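Local coordinates for protein glutathione s-transferase III (Zea mays, PDB 1AW9) that probably conjugates reduced glutathione to hydrophobic electrophiles, herbicides among them, as a dimeric transferase of the phi class, at residues A[55-60]-A[72-77]; A[154-157]-A[163-166]; A[171-176]-A[205-210]. All blocks are in the same frame, centred on the assembly; numbering follows the deposited sequence.

Interaction 1. Residues A[55-60]-A[72-77]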
loop_
_atom_site.group_PDB
_atom_site.type_symbol
_atom_site.label_atom_id
_atom_site.label_comp_id
_atom_site.label_asym_id
_atom_site.label_seq_id
_atom_site.Cartn_x
_atom_site.Cartn_y
_atom_site.Cartn_z
ATOM N N PRO A 55 -10.472 -23.610 8.253
ATOM C CA PRO A 55 -10.839 -25.018 8.366
ATOM C C PRO A 55 -12.181 -25.353 7.744
ATOM O O PRO A 55 -12.918 -24.478 7.279
ATOM C CB PRO A 55 -10.920 -25.197 9.879
ATOM C CG PRO A 55 -11.590 -23.928 10.298
ATOM C CD PRO A 55 -10.848 -22.880 9.485
ATOM N N ALA A 56 -12.467 -26.645 7.712
ATOM C CA ALA A 56 -13.757 -27.158 7.255
ATOM C C ALA A 56 -14.102 -28.243 8.281
ATOM O O ALA A 56 -13.227 -28.836 8.917
ATOM C CB ALA A 56 -13.663 -27.743 5.873
ATOM N N LEU A 57 -15.372 -28.447 8.521
ATOM C CA LEU A 57 -15.716 -29.478 9.471
ATOM C C LEU A 57 -16.776 -30.327 8.839
ATOM O O LEU A 57 -17.683 -29.789 8.185
ATOM C CB LEU A 57 -16.243 -28.876 10.777
ATOM C CG LEU A 57 -16.743 -29.857 11.841
ATOM C CD1 LEU A 57 -15.769 -29.933 12.994
ATOM C CD2 LEU A 57 -18.082 -29.405 12.330
ATOM N N VAL A 58 -16.618 -31.642 8.945
ATOM C CA VAL A 58 -17.643 -32.547 8.411
ATOM C C VAL A 58 -18.437 -33.149 9.576
ATOM O O VAL A 58 -17.869 -33.840 10.429
ATOM C CB VAL A 58 -17.061 -33.698 7.569
ATOM C CG1 VAL A 58 -18.194 -34.633 7.157
ATOM C CG2 VAL A 58 -16.343 -33.151 6.346
ATOM N N ASP A 59 -19.716 -32.812 9.662
ATOM C CA ASP A 59 -20.559 -33.329 10.724
ATOM C C ASP A 59 -21.547 -34.350 10.147
ATOM O O ASP A 59 -22.730 -34.055 9.855
ATOM C CB ASP A 59 -21.293 -32.205 11.439
ATOM C CG ASP A 59 -22.042 -32.697 12.664
ATOM O OD1 ASP A 59 -21.561 -33.658 13.297
ATOM O OD2 ASP A 59 -23.119 -32.139 12.977
ATOM N N GLY A 60 -21.040 -35.570 10.014
ATOM C CA GLY A 60 -21.834 -36.627 9.447
ATOM C C GLY A 60 -22.029 -36.321 7.979
ATOM O O GLY A 60 -21.125 -36.501 7.178
ATOM N N ARG A 72 -20.718 -21.524 15.737
ATOM C CA ARG A 72 -22.060 -21.207 16.117
ATOM C C ARG A 72 -22.964 -22.409 15.901
ATOM O O ARG A 72 -23.801 -22.726 16.750
ATOM C CB ARG A 72 -22.550 -19.995 15.357
ATOM C CG ARG A 72 -23.933 -19.598 15.775
ATOM C CD ARG A 72 -24.026 -18.124 16.038
ATOM N NE ARG A 72 -25.256 -17.795 16.760
ATOM C CZ ARG A 72 -25.642 -16.555 17.030
ATOM N NH1 ARG A 72 -24.893 -15.531 16.635
ATOM N NH2 ARG A 72 -26.758 -16.340 17.710
ATOM N N TYR A 73 -22.770 -23.100 14.786
ATOM C CA TYR A 73 -23.556 -24.288 14.457
ATOM C C TYR A 73 -23.409 -25.350 15.549
ATOM O O TYR A 73 -24.383 -25.840 16.089
ATOM C CB TYR A 73 -23.094 -24.849 13.124
ATOM C CG TYR A 73 -23.564 -26.249 12.828
ATOM C CD1 TYR A 73 -24.821 -26.490 12.272
ATOM C CD2 TYR A 73 -22.710 -27.331 13.034
ATOM C CE1 TYR A 73 -25.203 -27.771 11.917
ATOM C CE2 TYR A 73 -23.081 -28.609 12.688
ATOM C CZ TYR A 73 -24.321 -28.822 12.124
ATOM O OH TYR A 73 -24.622 -30.100 11.714
ATOM N N ILE A 74 -22.179 -25.702 15.859
ATOM C CA ILE A 74 -21.903 -26.664 16.888
ATOM C C ILE A 74 -22.457 -26.199 18.245
ATOM O O ILE A 74 -22.967 -27.016 18.982
ATOM C CB ILE A 74 -20.390 -26.874 16.998
ATOM C CG1 ILE A 74 -19.858 -27.575 15.745
ATOM C CG2 ILE A 74 -20.030 -27.549 18.305
ATOM C CD1 ILE A 74 -20.523 -28.894 15.402
ATOM N N ALA A 75 -22.356 -24.908 18.570
ATOM C CA ALA A 75 -22.824 -24.376 19.858
ATOM C C ALA A 75 -24.330 -24.478 20.046
ATOM O O ALA A 75 -24.811 -24.622 21.168
ATOM C CB ALA A 75 -22.363 -22.938 20.066
ATOM N N SER A 76 -25.087 -24.375 18.966
ATOM C CA SER A 76 -26.534 -24.490 19.094
ATOM C C SER A 76 -27.009 -25.919 18.853
ATOM O O SER A 76 -27.949 -26.374 19.493
ATOM C CB SER A 76 -27.261 -23.508 18.168
ATOM O OG SER A 76 -26.647 -23.431 16.890
ATOM N N LYS A 77 -26.325 -26.639 17.974
ATOM C CA LYS A 77 -26.692 -28.006 17.650
ATOM C C LYS A 77 -26.429 -28.918 18.826
ATOM O O LYS A 77 -27.290 -29.700 19.216
ATOM C CB LYS A 77 -25.938 -28.499 16.415
ATOM C CG LYS A 77 -26.472 -29.768 15.833
ATOM C CD LYS A 77 -25.338 -30.678 15.541
ATOM C CE LYS A 77 -25.800 -32.052 15.088
ATOM N NZ LYS A 77 -26.148 -32.070 13.647
#

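Interaction 2. Residues A[154-157]-A[163-166]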
loop_
_atom_site.group_PDB
_atom_site.type_symbol
_atom_site.label_atom_id
_atom_site.label_comp_id
_atom_site.label_asym_id
_atom_site.label_seq_id
_atom_site.Cartn_x
_atom_site.Cartn_y
_atom_site.Cartn_z
ATOM N N LYS A 154 -18.262 -9.473 33.839
ATOM C CA LYS A 154 -17.266 -10.476 34.093
ATOM C C LYS A 154 -16.720 -11.006 32.775
ATOM O O LYS A 154 -15.507 -11.205 32.608
ATOM C CB LYS A 154 -17.874 -11.598 34.906
ATOM C CG LYS A 154 -16.879 -12.264 35.811
ATOM C CD LYS A 154 -17.492 -13.490 36.477
ATOM C CE LYS A 154 -18.751 -13.146 37.311
ATOM N NZ LYS A 154 -19.967 -12.776 36.498
ATOM N N TYR A 155 -17.638 -11.312 31.868
ATOM C CA TYR A 155 -17.298 -11.798 30.545
ATOM C C TYR A 155 -17.977 -10.873 29.583
ATOM O O TYR A 155 -18.774 -10.029 29.991
ATOM C CB TYR A 155 -17.777 -13.222 30.338
ATOM C CG TYR A 155 -16.992 -14.208 31.148
ATOM C CD1 TYR A 155 -15.808 -14.763 30.665
ATOM C CD2 TYR A 155 -17.420 -14.564 32.413
ATOM C CE1 TYR A 155 -15.065 -15.651 31.434
ATOM C CE2 TYR A 155 -16.695 -15.439 33.192
ATOM C CZ TYR A 155 -15.526 -15.980 32.708
ATOM O OH TYR A 155 -14.831 -16.840 33.531
ATOM N N LEU A 156 -17.676 -11.043 28.296
ATOM C CA LEU A 156 -18.233 -10.202 27.224
ATOM C C LEU A 156 -19.747 -10.032 27.275
ATOM O O LEU A 156 -20.235 -8.904 27.281
ATOM C CB LEU A 156 -17.759 -10.669 25.807
ATOM C CG LEU A 156 -16.240 -10.529 25.570
ATOM C CD1 LEU A 156 -15.858 -10.903 24.181
ATOM C CD2 LEU A 156 -15.748 -9.108 25.910
ATOM N N ALA A 157 -20.481 -11.140 27.342
ATOM C CA ALA A 157 -21.941 -11.088 27.356
ATOM C C ALA A 157 -22.591 -10.983 28.751
ATOM O O ALA A 157 -23.822 -10.947 28.861
ATOM C CB ALA A 157 -22.489 -12.288 26.598
ATOM N N LEU A 163 -19.984 -18.104 23.940
ATOM C CA LEU A 163 -19.338 -18.279 22.652
ATOM C C LEU A 163 -18.503 -17.025 22.335
ATOM O O LEU A 163 -17.388 -17.123 21.810
ATOM C CB LEU A 163 -20.409 -18.497 21.587
ATOM C CG LEU A 163 -19.951 -18.829 20.159
ATOM C CD1 LEU A 163 -19.182 -20.160 20.135
ATOM C CD2 LEU A 163 -21.163 -18.870 19.241
ATOM N N ALA A 164 -19.039 -15.859 22.673
ATOM C CA ALA A 164 -18.343 -14.599 22.437
ATOM C C ALA A 164 -16.916 -14.629 22.986
ATOM O O ALA A 164 -15.985 -14.230 22.279
ATOM C CB ALA A 164 -19.129 -13.420 23.027
ATOM N N ASP A 165 -16.714 -15.173 24.192
ATOM C CA ASP A 165 -15.359 -15.216 24.782
ATOM C C ASP A 165 -14.481 -16.288 24.156
ATOM O O ASP A 165 -13.295 -16.056 23.912
ATOM C CB ASP A 165 -15.393 -15.435 26.311
ATOM C CG ASP A 165 -16.420 -14.558 27.005
ATOM O OD1 ASP A 165 -17.570 -14.984 27.071
ATOM O OD2 ASP A 165 -16.132 -13.430 27.447
ATOM N N ALA A 166 -15.079 -17.447 23.885
ATOM C CA ALA A 166 -14.361 -18.586 23.356
ATOM C C ALA A 166 -13.747 -18.308 21.976
ATOM O O ALA A 166 -12.650 -18.801 21.664
ATOM C CB ALA A 166 -15.305 -19.822 23.313
HETATM O O HOH W 1 -19.944 -13.820 27.756
#

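Interaction 3. Residues A[171-176]-A[205-210]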
loop_
_atom_site.group_PDB
_atom_site.type_symbol
_atom_site.label_atom_id
_atom_site.label_comp_id
_atom_site.label_asym_id
_atom_site.label_seq_id
_atom_site.Cartn_x
_atom_site.Cartn_y
_atom_site.Cartn_z
ATOM N N TYR A 171 -6.608 -16.557 19.329
ATOM C CA TYR A 171 -5.835 -15.386 18.993
ATOM C C TYR A 171 -5.229 -14.684 20.197
ATOM O O TYR A 171 -4.127 -14.150 20.084
ATOM C CB TYR A 171 -6.585 -14.465 18.053
ATOM C CG TYR A 171 -6.313 -14.838 16.599
ATOM C CD1 TYR A 171 -5.185 -14.352 15.934
ATOM C CD2 TYR A 171 -7.171 -15.694 15.892
ATOM C CE1 TYR A 171 -4.919 -14.701 14.617
ATOM C CE2 TYR A 171 -6.905 -16.051 14.556
ATOM C CZ TYR A 171 -5.778 -15.543 13.938
ATOM O OH TYR A 171 -5.514 -15.854 12.618
ATOM N N LEU A 172 -5.874 -14.747 21.368
ATOM C CA LEU A 172 -5.295 -14.152 22.570
ATOM C C LEU A 172 -4.047 -14.978 22.919
ATOM O O LEU A 172 -2.996 -14.443 23.298
ATOM C CB LEU A 172 -6.292 -14.180 23.732
ATOM C CG LEU A 172 -7.349 -13.077 23.798
ATOM C CD1 LEU A 172 -8.215 -13.376 24.978
ATOM C CD2 LEU A 172 -6.743 -11.680 23.934
ATOM N N LEU A 173 -4.175 -16.293 22.761
ATOM C CA LEU A 173 -3.091 -17.239 23.012
ATOM C C LEU A 173 -1.883 -16.896 22.144
ATOM O O LEU A 173 -0.784 -16.696 22.645
ATOM C CB LEU A 173 -3.580 -18.673 22.735
ATOM C CG LEU A 173 -2.694 -19.858 23.106
ATOM C CD1 LEU A 173 -1.643 -20.114 22.046
ATOM C CD2 LEU A 173 -2.040 -19.626 24.466
ATOM N N TYR A 174 -2.078 -16.803 20.838
ATOM C CA TYR A 174 -0.966 -16.478 19.944
ATOM C C TYR A 174 -0.394 -15.085 20.187
ATOM O O TYR A 174 0.819 -14.916 20.162
ATOM C CB TYR A 174 -1.372 -16.677 18.484
ATOM C CG TYR A 174 -1.383 -18.133 18.091
ATOM C CD1 TYR A 174 -2.319 -19.010 18.628
ATOM C CD2 TYR A 174 -0.435 -18.647 17.205
ATOM C CE1 TYR A 174 -2.316 -20.372 18.293
ATOM C CE2 TYR A 174 -0.426 -20.001 16.861
ATOM C CZ TYR A 174 -1.371 -20.859 17.404
ATOM O OH TYR A 174 -1.413 -22.183 17.027
ATOM N N LEU A 175 -1.260 -14.100 20.432
ATOM C CA LEU A 175 -0.825 -12.736 20.723
ATOM C C LEU A 175 0.132 -12.752 21.919
ATOM O O LEU A 175 1.115 -12.004 21.931
ATOM C CB LEU A 175 -2.011 -11.875 21.115
ATOM C CG LEU A 175 -2.464 -10.680 20.284
ATOM C CD1 LEU A 175 -3.164 -9.730 21.250
ATOM C CD2 LEU A 175 -1.287 -9.955 19.660
ATOM N N SER A 176 -0.167 -13.584 22.930
ATOM C CA SER A 176 0.672 -13.673 24.125
ATOM C C SER A 176 2.096 -14.158 23.863
ATOM O O SER A 176 2.986 -13.879 24.650
ATOM C CB SER A 176 0.021 -14.521 25.211
ATOM O OG SER A 176 0.020 -15.883 24.854
ATOM N N LYS A 205 -6.909 -28.267 27.494
ATOM C CA LYS A 205 -6.878 -29.422 26.596
ATOM C C LYS A 205 -6.469 -28.941 25.208
ATOM O O LYS A 205 -5.507 -29.445 24.604
ATOM C CB LYS A 205 -8.277 -30.068 26.534
ATOM C CG LYS A 205 -8.350 -31.555 26.091
ATOM C CD LYS A 205 -9.819 -32.059 25.961
ATOM C CE LYS A 205 -10.677 -31.695 27.202
ATOM N NZ LYS A 205 -12.170 -31.780 26.968
ATOM N N THR A 206 -7.188 -27.930 24.732
ATOM C CA THR A 206 -6.923 -27.335 23.428
ATOM C C THR A 206 -5.448 -26.951 23.281
ATOM O O THR A 206 -4.789 -27.376 22.350
ATOM C CB THR A 206 -7.787 -26.083 23.226
ATOM O OG1 THR A 206 -9.162 -26.412 23.468
ATOM C CG2 THR A 206 -7.617 -25.547 21.797
ATOM N N VAL A 207 -4.938 -26.165 24.216
ATOM C CA VAL A 207 -3.550 -25.739 24.179
ATOM C C VAL A 207 -2.637 -26.947 24.112
ATOM O O VAL A 207 -1.632 -26.944 23.395
ATOM C CB VAL A 207 -3.166 -24.907 25.443
ATOM C CG1 VAL A 207 -1.658 -24.805 25.570
ATOM C CG2 VAL A 207 -3.767 -23.509 25.379
ATOM N N ALA A 208 -2.979 -27.961 24.900
ATOM C CA ALA A 208 -2.212 -29.199 24.961
ATOM C C ALA A 208 -2.033 -29.871 23.602
ATOM O O ALA A 208 -1.009 -30.522 23.353
ATOM C CB ALA A 208 -2.873 -30.155 25.912
ATOM N N ALA A 209 -3.036 -29.728 22.739
ATOM C CA ALA A 209 -3.009 -30.319 21.400
ATOM C C ALA A 209 -2.192 -29.568 20.320
ATOM O O ALA A 209 -1.872 -30.149 19.291
ATOM C CB ALA A 209 -4.447 -30.562 20.912
ATOM N N ILE A 210 -1.857 -28.294 20.532
ATOM C CA ILE A 210 -1.094 -27.547 19.532
ATOM C C ILE A 210 0.330 -28.093 19.493
ATOM O O ILE A 210 1.045 -28.056 20.504
ATOM C CB ILE A 210 -1.031 -26.042 19.850
ATOM C CG1 ILE A 210 -2.438 -25.460 20.033
ATOM C CG2 ILE A 210 -0.340 -25.308 18.709
ATOM C CD1 ILE A 210 -2.441 -24.076 20.668
#

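Interaction 1. Residues A[55-60]-A[72-77]
Leu57 and Ile74 meet tip to tip in the apolar half of this contact, Leu57 CD2 standing 4.0 Å from Ile74 CD1. Leu57 points from strand 56-59 at helix 67-77, and the end of Ile74 comes back toward the strand. Leu57 also rests on Leu3 of the neighbouring strand and Ile74 on Leu26. The axes of strand 56-59 and of helix residues 72-77 come within 11.6 Å and run at 30° to each other. Both segments belong to the strand-strand-helix end of the thioredoxin-like domain: the hairpin of strands 56-59 and 62-65 continues into this helix.

The polar part centres on buried Asp59 and Tyr73, and only Lys77 brings the contact out to solvent. Asp59 CG lies anti to the backbone N (chi1 -173°), which carries the carboxylate out to Tyr73 and Lys77. Asp59 OD2 accepts from Tyr73 OH at 2.8 Å through its anti lone pair, and Lys77 NZ meets the same OD2 at 3.1 Å almost along the C-O axis, forming a salt bridge. The phenol ring stands steeply to the carboxylate, their planes 76° apart, with OD2 at the ring edge near its plane. Tyr73 touches Glu62 and Leu64 and, across the dimer, Ala93 of the second subunit, whereas the exposed Lys77 chain bends twice to bring its ammonium group in. With an alanine in place of Asp59, the hydroxyl of Tyr73 would probably lose this acceptor and the Lys77 charge its mate. With two donors on OD2, one of them cationic, the carboxylate is likely to stay ionised and to tie the strand's end to the helix's last turn.

Interaction 2. Residues A[154-157]-A[163-166]
Asp165 takes the backbone of the loop in hand: its OD2 accepts from Leu156 N at 3.0 Å, nearly straight at 168°, through the syn lone pair. Trp193 NE1 gives the same oxygen a second hydrogen bond. The other oxygen, OD1, accepts from Thr162 N and from a water at 2.7 Å, and this water accepts from Ala157 N at 2.8 Å. Two successive loop amides are thus held by one carboxylate, the first directly and the second through water. Four donors round a buried acid would be expected to favour its ionised form and to fix the rotation of its head. Thr162, Leu163, Ala164 and Asp165 match the Ser/Thr-x-x-Asp capping-box sequence known at this helix start in glutathione transferases, consistent with the bond from Thr162 N.

Van der Waals contacts fill in the rest. The carboxylate comes to the Tyr155 ring at its edge, OD2 in the ring plane and 3.5 Å from Tyr155 CD1, with the two planes 82° apart; OD2 is also 3.3 Å from Tyr155 CB. The Leu156 and Asp165 side chains run alongside each other with opposite sense, Leu156 CG 3.5 Å from Asp165 OD2. With CG anti to the carbonyl carbon (chi1 -65°), Leu156 brings CD1 to 3.8 Å from Ala164 O, and the apolar part closes with Leu156 CB 4.1 Å from Ala164 CB.

The loop following helix 129-152 is strapped to the short helix 163-166. His149 NE2 of helix 129-152 bonds Leu156 O. Leu156 touches both Trp98 of helix 92-122 and Trp193 of helix 188-199, while Tyr155 packs on Ala196 and Ala164 on Leu95, placing the contact among three helices of the C-terminal domain.

Interaction 3. Residues A[171-176]-A[205-210]
Leu173 and Ile210 face each other with their delta methyls, Leu173 CD1 lying 4.3 Å from Ile210 CD1. The second branch of the leucine serves another partner: Leu173 CD2 is 4.3 Å from Val207 CG2, one helical turn back from Ile210. The leucine CG lies anti to the backbone N (chi1 -172°), which extends the chain toward the last helix, and the two methyls then divide between Ile210 and Val207. These spacings make an easy apolar fit, with Val207 partly exposed at the margin and Leu173 and Ile210 buried.

Tyr174 adds its far end. Its hydroxyl oxygen OH rests 3.7 Å from Ile210 CG2, and its ring approaches Ile210 CD1 obliquely, CE1 being 4.4 Å away. The CG of Tyr174 is anti to the carbonyl carbon (chi1 -77°), which carries the ring across to the isoleucine although the bond leaving its CA does not point there.

Both segments belong to the helical part of the glutathione transferase fold that follows the thioredoxin-like domain, helix 169-176 meeting the last helix, 201-209, and Ile210 just beyond. Tyr174 also packs on Pro12, a residue likely to bind glutathione, so the contact backs onto the probable substrate site.

No hydrogen bond crosses between the segments. Tyr174 OH makes a weak bond to Leu10 O, and Thr206 OG1 ties the last helix to Asn22 of helix 12-23.

Overall arrangement
Interaction 1 lies in the thioredoxin-like domain and interaction 2 in the helical domain, yet they touch: Leu163 CD2 is 4.0 Å from Arg72 CA and Leu163 CD1 4.2 Å from Ala75 CB, so helix 163-166 packs against helix 67-77 between domains. Interaction 3 touches neither; it is joined to interaction 2 through the chain, since helices 163-166 and 169-176 are consecutive. All three are mainly buried, but interaction 1 runs out to an exposed lysine and interaction 3 to a partly exposed valine. The chemistry differs accordingly: a salt bridge near the surface in 1, a buried carboxylate holding backbone amides in 2, and aliphatic and aromatic packing in 3.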